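PDB 5G5G: putative xanthine dehydrogenase YAGS fad-binding subunit from Escherichia coli, which probably oxidises aldehydes at a molybdenum cofactor, within the periplasmic aldehyde oxidase of the xanthine dehydrogenase family. Local coordinates for residues 358-370 with 703-717. Sequence-based numbering, arbitrary orientation. Where two conformers were deposited one is given.
Sequences LMALEIAIDELAE and ANAVYNATGIRVRDY
The guanidinium of R713 lies between E367 CG over one face and the Y707 ring over the other. At its edge, NH1 and NH2 both grip D366 OD2, with NH1 to OD2 at 2.9 Å on the anti lone pair. NH2 also reaches E370 OE1 at 2.9 Å, from above that carboxylate's plane. The other E370 oxygen, OE2, accepts from Y707 OH at 2.5 Å through its syn lone pair. A leucine in place of R713 would probably leave the D366 and E370 carboxylates without their shared cation. R715 holds E367 side-on, NE to OE2 and NH2 to OE1, and Y180 also bonds E367 OE2. The D366 carboxylate stacks on the N704 amide, whose ND2 donates almost straight (174°) to E362 O and also bonds V435 O. Toward the start of 358-370, the M359 chain bends at chi3 (83°), which lays CE over the Y717 ring face, 3.5 Å from its centroid. Y717 OH donates to M359 O at 2.8 Å, and I363 CD1 packs beside that hydroxyl. The helices run at 37°, and the loop after 698-710 joins helix 354-372 of a molybdopterin-binding domain through salt bridges and a Met-aromatic contact.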
ATOM      1  N   LEU C 358      20.257   0.837  -6.796  1.00 11.14           N
ATOM      2  CA  LEU C 358      20.400  -0.576  -7.195  1.00 11.36           C
ATOM      3  C   LEU C 358      19.424  -0.971  -8.264  1.00 11.33           C
ATOM      4  O   LEU C 358      19.726  -1.870  -9.053  1.00 11.23           O
ATOM      5  CB  LEU C 358      20.253  -1.503  -5.967  1.00 11.14           C
ATOM      6  CG  LEU C 358      21.401  -1.333  -4.961  1.00 11.11           C
ATOM      7  CD1 LEU C 358      20.980  -1.897  -3.612  1.00 11.25           C
ATOM      8  CD2 LEU C 358      22.634  -2.075  -5.453  1.00 11.36           C
ATOM      9  N   MET C 359      18.265  -0.310  -8.330  1.00 11.29           N
ATOM     10  CA  MET C 359      17.336  -0.579  -9.457  1.00 11.99           C
ATOM     11  C   MET C 359      18.034  -0.306 -10.818  1.00 12.44           C
ATOM     12  O   MET C 359      17.789  -1.029 -11.779  1.00 13.16           O
ATOM     13  CB  MET C 359      16.073   0.243  -9.354  1.00 12.35           C
ATOM     14  CG  MET C 359      15.078  -0.308  -8.345  1.00 12.07           C
ATOM     15  SD  MET C 359      13.745   0.795  -7.876  1.00 13.37           S
ATOM     16  CE  MET C 359      12.617   0.519  -9.222  1.00 13.67           C
ATOM     17  N   ALA C 360      18.919   0.676 -10.840  1.00 12.01           N
ATOM     18  CA  ALA C 360      19.765   0.973 -12.001  1.00 12.81           C
ATOM     19  C   ALA C 360      21.056   0.130 -12.040  1.00 13.13           C
ATOM     20  O   ALA C 360      21.315  -0.520 -13.058  1.00 12.77           O
ATOM     21  CB  ALA C 360      20.087   2.446 -12.054  1.00 13.49           C
ATOM     22  N   LEU C 361      21.891   0.211 -10.995  1.00 12.46           N
ATOM     23  CA  LEU C 361      23.177  -0.420 -11.028  1.00 13.17           C
ATOM     24  C   LEU C 361      23.106  -1.920 -11.324  1.00 13.24           C
ATOM     25  O   LEU C 361      23.943  -2.453 -12.092  1.00 13.36           O
ATOM     26  CB  LEU C 361      23.956  -0.176  -9.703  1.00 12.94           C
ATOM     27  CG  LEU C 361      25.262  -0.913  -9.515  1.00 13.05           C
ATOM     28  CD1 LEU C 361      26.251  -0.422 -10.589  1.00 13.51           C
ATOM     29  CD2 LEU C 361      25.788  -0.629  -8.124  1.00 13.25           C
ATOM     30  N   GLU C 362      22.136  -2.604 -10.714  1.00 12.60           N
ATOM     31  CA  GLU C 362      22.054  -4.071 -10.820  1.00 12.70           C
ATOM     32  C   GLU C 362      21.501  -4.564 -12.165  1.00 12.88           C
ATOM     33  O   GLU C 362      21.785  -5.685 -12.568  1.00 13.23           O
ATOM     34  CB  GLU C 362      21.283  -4.641  -9.614  1.00 11.95           C
ATOM     35  CG  GLU C 362      22.032  -4.375  -8.323  1.00 12.06           C
ATOM     36  CD  GLU C 362      23.401  -5.069  -8.283  1.00 13.30           C
ATOM     37  OE1 GLU C 362      23.428  -6.316  -8.426  1.00 12.94           O
ATOM     38  OE2 GLU C 362      24.462  -4.371  -8.084  1.00 14.62           O
ATOM     39  N   ILE C 363      20.833  -3.687 -12.907  1.00 12.26           N
ATOM     40  CA  ILE C 363      20.586  -3.984 -14.357  1.00 12.30           C
ATOM     41  C   ILE C 363      21.878  -3.765 -15.137  1.00 12.78           C
ATOM     42  O   ILE C 363      22.226  -4.593 -15.969  1.00 13.81           O
ATOM     43  CB  ILE C 363      19.441  -3.144 -14.989  1.00 12.35           C
ATOM     44  CG1 ILE C 363      18.125  -3.386 -14.260  1.00 12.17           C
ATOM     45  CG2 ILE C 363      19.323  -3.439 -16.466  1.00 12.56           C
ATOM     46  CD1 ILE C 363      16.943  -2.522 -14.719  1.00 12.42           C
ATOM     47  N   ALA C 364      22.558  -2.641 -14.921  1.00 12.38           N
ATOM     48  CA  ALA C 364      23.805  -2.319 -15.621  1.00 12.88           C
ATOM     49  C   ALA C 364      24.835  -3.419 -15.465  1.00 13.13           C
ATOM     50  O   ALA C 364      25.485  -3.830 -16.431  1.00 13.88           O
ATOM     51  CB  ALA C 364      24.375  -0.950 -15.195  1.00 13.04           C
ATOM     52  N   ILE C 365      24.940  -3.974 -14.250  1.00 12.72           N
ATOM     53  CA  ILE C 365      25.877  -5.058 -14.012  1.00 12.63           C
ATOM     54  C   ILE C 365      25.451  -6.303 -14.815  1.00 12.96           C
ATOM     55  O   ILE C 365      26.301  -6.986 -15.383  1.00 13.50           O
ATOM     56  CB  ILE C 365      25.948  -5.359 -12.484  1.00 12.50           C
ATOM     57  CG1 ILE C 365      26.673  -4.215 -11.707  1.00 12.69           C
ATOM     58  CG2 ILE C 365      26.640  -6.696 -12.171  1.00 12.69           C
ATOM     59  CD1 ILE C 365      28.116  -3.987 -12.042  1.00 13.38           C
ATOM     60  N   ASP C 366      24.159  -6.605 -14.847  1.00 12.99           N
ATOM     61  CA  ASP C 366      23.639  -7.705 -15.667  1.00 13.48           C
ATOM     62  C   ASP C 366      23.997  -7.460 -17.133  1.00 14.22           C
ATOM     63  O   ASP C 366      24.414  -8.394 -17.829  1.00 15.01           O
ATOM     64  CB  ASP C 366      22.138  -7.869 -15.493  1.00 13.47           C
ATOM     65  CG  ASP C 366      21.654  -9.256 -15.901  1.00 13.99           C
ATOM     66  OD1 ASP C 366      22.073 -10.247 -15.277  1.00 14.21           O
ATOM     67  OD2 ASP C 366      20.830  -9.341 -16.827  1.00 14.99           O
ATOM     68  N   GLU C 367      23.850  -6.220 -17.610  1.00 14.63           N
ATOM     69  CA  GLU C 367      24.228  -5.884 -19.008  1.00 15.32           C
ATOM     70  C   GLU C 367      25.716  -6.069 -19.281  1.00 15.67           C
ATOM     71  O   GLU C 367      26.098  -6.613 -20.322  1.00 16.10           O
ATOM     72  CB  GLU C 367      23.799  -4.471 -19.408  1.00 15.88           C
ATOM     73  CG  GLU C 367      22.271  -4.241 -19.320  1.00 15.83           C
ATOM     74  CD  GLU C 367      21.810  -2.955 -19.973  1.00 16.32           C
ATOM     75  OE1 GLU C 367      22.187  -2.791 -21.147  1.00 17.42           O
ATOM     76  OE2 GLU C 367      21.102  -2.160 -19.316  1.00 15.36           O
ATOM     77  N   LEU C 368      26.555  -5.615 -18.333  1.00 15.09           N
ATOM     78  CA  LEU C 368      27.979  -5.738 -18.512  1.00 15.05           C
ATOM     79  C   LEU C 368      28.436  -7.189 -18.469  1.00 15.08           C
ATOM     80  O   LEU C 368      29.235  -7.597 -19.284  1.00 15.21           O
ATOM     81  CB  LEU C 368      28.732  -4.868 -17.505  1.00 14.92           C
ATOM     82  CG  LEU C 368      30.249  -4.810 -17.666  1.00 15.11           C
ATOM     83  CD1 LEU C 368      30.737  -4.308 -19.028  1.00 15.92           C
ATOM     84  CD2 LEU C 368      30.815  -3.956 -16.538  1.00 14.96           C
ATOM     85  N   ALA C 369      27.872  -7.982 -17.550  1.00 15.00           N
ATOM     86  CA  ALA C 369      28.215  -9.400 -17.436  1.00 15.14           C
ATOM     87  C   ALA C 369      27.861 -10.138 -18.754  1.00 15.87           C
ATOM     88  O   ALA C 369      28.645 -10.927 -19.274  1.00 16.00           O
ATOM     89  CB  ALA C 369      27.498 -10.029 -16.241  1.00 14.53           C
ATOM     90  N   GLU C 370      26.711  -9.808 -19.308  1.00 16.38           N
ATOM     91  CA  GLU C 370      26.246 -10.406 -20.544  1.00 18.02           C
ATOM     92  C   GLU C 370      27.198 -10.067 -21.676  1.00 18.53           C
ATOM     93  O   GLU C 370      27.613 -10.924 -22.419  1.00 18.20           O
ATOM     94  CB  GLU C 370      24.822  -9.907 -20.862  1.00 19.03           C
ATOM     95  CG  GLU C 370      24.304 -10.384 -22.199  1.00 20.21           C
ATOM     96  CD  GLU C 370      22.888  -9.958 -22.474  1.00 21.19           C
ATOM     97  OE1 GLU C 370      22.524  -8.831 -22.119  1.00 21.80           O
ATOM     98  OE2 GLU C 370      22.136 -10.773 -23.057  1.00 21.83           O
ATOM     99  N   ALA C 703      13.583  -7.273 -12.830  1.00 11.91           N
ATOM    100  CA  ALA C 703      13.887  -6.763 -14.170  1.00 12.60           C
ATOM    101  C   ALA C 703      14.819  -7.689 -14.966  1.00 12.96           C
ATOM    102  O   ALA C 703      14.538  -7.983 -16.133  1.00 13.94           O
ATOM    103  CB  ALA C 703      14.507  -5.368 -14.095  1.00 13.08           C
ATOM    104  N   ASN C 704      15.882  -8.171 -14.314  1.00 12.55           N
ATOM    105  CA  ASN C 704      16.829  -9.053 -14.935  1.00 12.73           C
ATOM    106  C   ASN C 704      16.154 -10.403 -15.317  1.00 13.12           C
ATOM    107  O   ASN C 704      16.478 -10.996 -16.332  1.00 13.41           O
ATOM    108  CB  ASN C 704      17.993  -9.253 -14.015  1.00 12.82           C
ATOM    109  CG  ASN C 704      18.884  -7.986 -13.878  1.00 12.69           C
ATOM    110  OD1 ASN C 704      18.864  -7.094 -14.707  1.00 13.10           O
ATOM    111  ND2 ASN C 704      19.681  -7.961 -12.859  1.00 13.11           N
ATOM    112  N   ALA C 705      15.233 -10.872 -14.479  1.00 12.60           N
ATOM    113  CA  ALA C 705      14.440 -12.083 -14.768  1.00 12.70           C
ATOM    114  C   ALA C 705      13.515 -11.872 -15.940  1.00 12.97           C
ATOM    115  O   ALA C 705      13.346 -12.759 -16.758  1.00 14.01           O
ATOM    116  CB  ALA C 705      13.648 -12.544 -13.518  1.00 12.31           C
ATOM    117  N   VAL C 706      12.866 -10.701 -16.017  1.00 13.25           N
ATOM    118  CA  VAL C 706      12.071 -10.357 -17.205  1.00 13.86           C
ATOM    119  C   VAL C 706      12.906 -10.335 -18.487  1.00 14.02           C
ATOM    120  O   VAL C 706      12.472 -10.855 -19.525  1.00 14.62           O
ATOM    121  CB  VAL C 706      11.323  -9.017 -17.023  1.00 13.53           C
ATOM    122  CG1 VAL C 706      10.706  -8.548 -18.330  1.00 14.22           C
ATOM    123  CG2 VAL C 706      10.254  -9.111 -15.900  1.00 13.25           C
ATOM    124  N   TYR C 707      14.115  -9.763 -18.397  1.00 13.79           N
ATOM    125  CA  TYR C 707      15.025  -9.825 -19.530  1.00 14.53           C
ATOM    126  C   TYR C 707      15.331 -11.280 -19.911  1.00 14.65           C
ATOM    127  O   TYR C 707      15.292 -11.657 -21.100  1.00 15.02           O
ATOM    128  CB  TYR C 707      16.327  -9.083 -19.278  1.00 14.65           C
ATOM    129  CG  TYR C 707      17.301  -9.282 -20.424  1.00 15.24           C
ATOM    130  CD1 TYR C 707      17.054  -8.710 -21.669  1.00 16.01           C
ATOM    131  CD2 TYR C 707      18.449 -10.055 -20.282  1.00 15.52           C
ATOM    132  CE1 TYR C 707      17.912  -8.905 -22.749  1.00 16.57           C
ATOM    133  CE2 TYR C 707      19.299 -10.238 -21.364  1.00 16.35           C
ATOM    134  CZ  TYR C 707      19.023  -9.668 -22.581  1.00 16.81           C
ATOM    135  OH  TYR C 707      19.853  -9.842 -23.635  1.00 18.05           O
ATOM    136  N   ASN C 708      15.694 -12.085 -18.918  1.00 14.28           N
ATOM    137  CA  ASN C 708      15.997 -13.477 -19.199  1.00 14.87           C
ATOM    138  C   ASN C 708      14.758 -14.185 -19.807  1.00 14.87           C
ATOM    139  O   ASN C 708      14.870 -15.043 -20.693  1.00 15.37           O
ATOM    140  CB  ASN C 708      16.466 -14.183 -17.938  1.00 14.99           C
ATOM    141  CG  ASN C 708      16.820 -15.641 -18.180  1.00 15.65           C
ATOM    142  OD1 ASN C 708      16.089 -16.546 -17.778  1.00 15.76           O
ATOM    143  ND2 ASN C 708      17.916 -15.878 -18.898  1.00 16.36           N
ATOM    144  N   ALA C 709      13.560 -13.816 -19.370  1.00 14.98           N
ATOM    145  CA  ALA C 709      12.354 -14.453 -19.965  1.00 15.29           C
ATOM    146  C   ALA C 709      12.040 -14.080 -21.381  1.00 16.25           C
ATOM    147  O   ALA C 709      11.506 -14.917 -22.127  1.00 17.45           O
ATOM    148  CB  ALA C 709      11.142 -14.174 -19.111  1.00 14.97           C
ATOM    149  N   THR C 710      12.312 -12.823 -21.751  1.00 16.11           N
ATOM    150  CA  THR C 710      11.818 -12.252 -22.972  1.00 16.72           C
ATOM    151  C   THR C 710      12.881 -11.801 -23.966  1.00 17.12           C
ATOM    152  O   THR C 710      12.570 -11.602 -25.121  1.00 17.63           O
ATOM    153  CB  THR C 710      10.975 -11.003 -22.695  1.00 16.03           C
ATOM    154  OG1 THR C 710      11.745 -10.003 -22.000  1.00 16.27           O
ATOM    155  CG2 THR C 710       9.757 -11.341 -21.819  1.00 15.80           C
ATOM    156  N   GLY C 711      14.088 -11.542 -23.497  1.00 16.87           N
ATOM    157  CA  GLY C 711      15.087 -10.832 -24.255  1.00 17.48           C
ATOM    158  C   GLY C 711      14.919  -9.321 -24.362  1.00 17.24           C
ATOM    159  O   GLY C 711      15.582  -8.714 -25.203  1.00 18.09           O
ATOM    160  N   ILE C 712      14.020  -8.729 -23.587  1.00 16.77           N
ATOM    161  CA  ILE C 712      13.720  -7.296 -23.655  1.00 16.83           C
ATOM    162  C   ILE C 712      14.245  -6.585 -22.408  1.00 16.25           C
ATOM    163  O   ILE C 712      13.812  -6.883 -21.249  1.00 15.97           O
ATOM    164  CB  ILE C 712      12.191  -7.043 -23.789  1.00 17.06           C
ATOM    165  CG1 ILE C 712      11.578  -7.884 -24.902  1.00 17.72           C
ATOM    166  CG2 ILE C 712      11.898  -5.525 -23.905  1.00 17.77           C
ATOM    167  CD1 ILE C 712      10.048  -7.975 -24.812  1.00 18.13           C
ATOM    168  N   ARG C 713      15.187  -5.645 -22.607  1.00 16.79           N
ATOM    169  CA  ARG C 713      15.643  -4.788 -21.513  1.00 17.13           C
ATOM    170  C   ARG C 713      14.726  -3.603 -21.364  1.00 17.34           C
ATOM    171  O   ARG C 713      14.402  -2.939 -22.354  1.00 19.01           O
ATOM    172  CB  ARG C 713      17.027  -4.244 -21.777  1.00 17.64           C
ATOM    173  CG  ARG C 713      18.103  -5.278 -21.787  1.00 17.97           C
ATOM    174  CD  ARG C 713      18.501  -5.659 -20.382  1.00 17.54           C
ATOM    175  NE  ARG C 713      19.639  -6.566 -20.469  1.00 17.57           N
ATOM    176  CZ  ARG C 713      20.122  -7.260 -19.443  1.00 16.77           C
ATOM    177  NH1 ARG C 713      19.570  -7.200 -18.248  1.00 16.14           N
ATOM    178  NH2 ARG C 713      21.163  -8.047 -19.642  1.00 17.75           N
ATOM    179  N   VAL C 714      14.233  -3.367 -20.162  1.00 17.02           N
ATOM    180  CA  VAL C 714      13.427  -2.194 -19.912  1.00 16.75           C
ATOM    181  C   VAL C 714      14.137  -1.415 -18.800  1.00 16.65           C
ATOM    182  O   VAL C 714      14.342  -1.927 -17.678  1.00 17.99           O
ATOM    183  CB  VAL C 714      12.008  -2.582 -19.453  1.00 16.69           C
ATOM    184  CG1 VAL C 714      11.183  -1.336 -19.123  1.00 16.41           C
ATOM    185  CG2 VAL C 714      11.354  -3.460 -20.511  1.00 17.89           C
ATOM    186  N   ARG C 715      14.478  -0.167 -19.096  1.00 16.08           N
ATOM    187  CA  ARG C 715      15.304   0.610 -18.161  1.00 16.08           C
ATOM    188  C   ARG C 715      14.548   1.737 -17.465  1.00 15.47           C
ATOM    189  O   ARG C 715      15.128   2.470 -16.681  1.00 15.23           O
ATOM    190  CB  ARG C 715      16.530   1.142 -18.916  1.00 16.75           C
ATOM    191  CG  ARG C 715      17.333   0.078 -19.627  1.00 17.22           C
ATOM    192  CD  ARG C 715      18.628   0.637 -20.167  1.00 17.56           C
ATOM    193  NE  ARG C 715      19.377  -0.411 -20.818  1.00 18.44           N
ATOM    194  CZ  ARG C 715      19.165  -0.841 -22.058  1.00 18.58           C
ATOM    195  NH1 ARG C 715      18.267  -0.250 -22.847  1.00 19.04           N
ATOM    196  NH2 ARG C 715      19.918  -1.817 -22.541  1.00 18.96           N
ATOM    197  N   ASP C 716      13.268   1.888 -17.787  0.57 15.32           N
ATOM    198  CA  ASP C 716      12.368   2.840 -17.144  0.57 15.24           C
ATOM    199  C   ASP C 716      11.314   2.041 -16.358  0.57 14.46           C
ATOM    200  O   ASP C 716      10.458   1.364 -16.922  0.57 14.19           O
ATOM    201  CB  ASP C 716      11.730   3.835 -18.137  0.57 16.42           C
ATOM    202  CG  ASP C 716      10.890   3.165 -19.195  0.57 17.59           C
ATOM    203  OD1 ASP C 716      11.447   2.300 -19.899  0.57 19.00           O
ATOM    204  OD2 ASP C 716       9.680   3.503 -19.327  0.57 17.88           O
ATOM    205  N   TYR C 717      11.443   2.064 -15.048  1.00 13.46           N
ATOM    206  CA  TYR C 717      10.517   1.319 -14.185  1.00 13.01           C
ATOM    207  C   TYR C 717       9.195   2.091 -14.036  1.00 13.57           C
ATOM    208  O   TYR C 717       9.190   3.313 -14.202  1.00 13.90           O
ATOM    209  CB  TYR C 717      11.125   1.176 -12.825  1.00 12.34           C
ATOM    210  CG  TYR C 717      12.260   0.214 -12.677  1.00 12.35           C
ATOM    211  CD1 TYR C 717      13.603   0.635 -12.835  1.00 11.84           C
ATOM    212  CD2 TYR C 717      12.020  -1.067 -12.285  1.00 11.98           C
ATOM    213  CE1 TYR C 717      14.672  -0.259 -12.618  1.00 12.23           C
ATOM    214  CE2 TYR C 717      13.054  -1.945 -12.012  1.00 12.62           C
ATOM    215  CZ  TYR C 717      14.378  -1.547 -12.176  1.00 12.60           C
ATOM    216  OH  TYR C 717      15.352  -2.456 -11.865  1.00 12.52           O
TER
HETATM  217  O   HOH W   1      19.127 -11.429 -17.170  1.00 13.97           O
HETATM  218  O   HOH W   2      20.782  -6.833 -23.078  1.00 21.44           O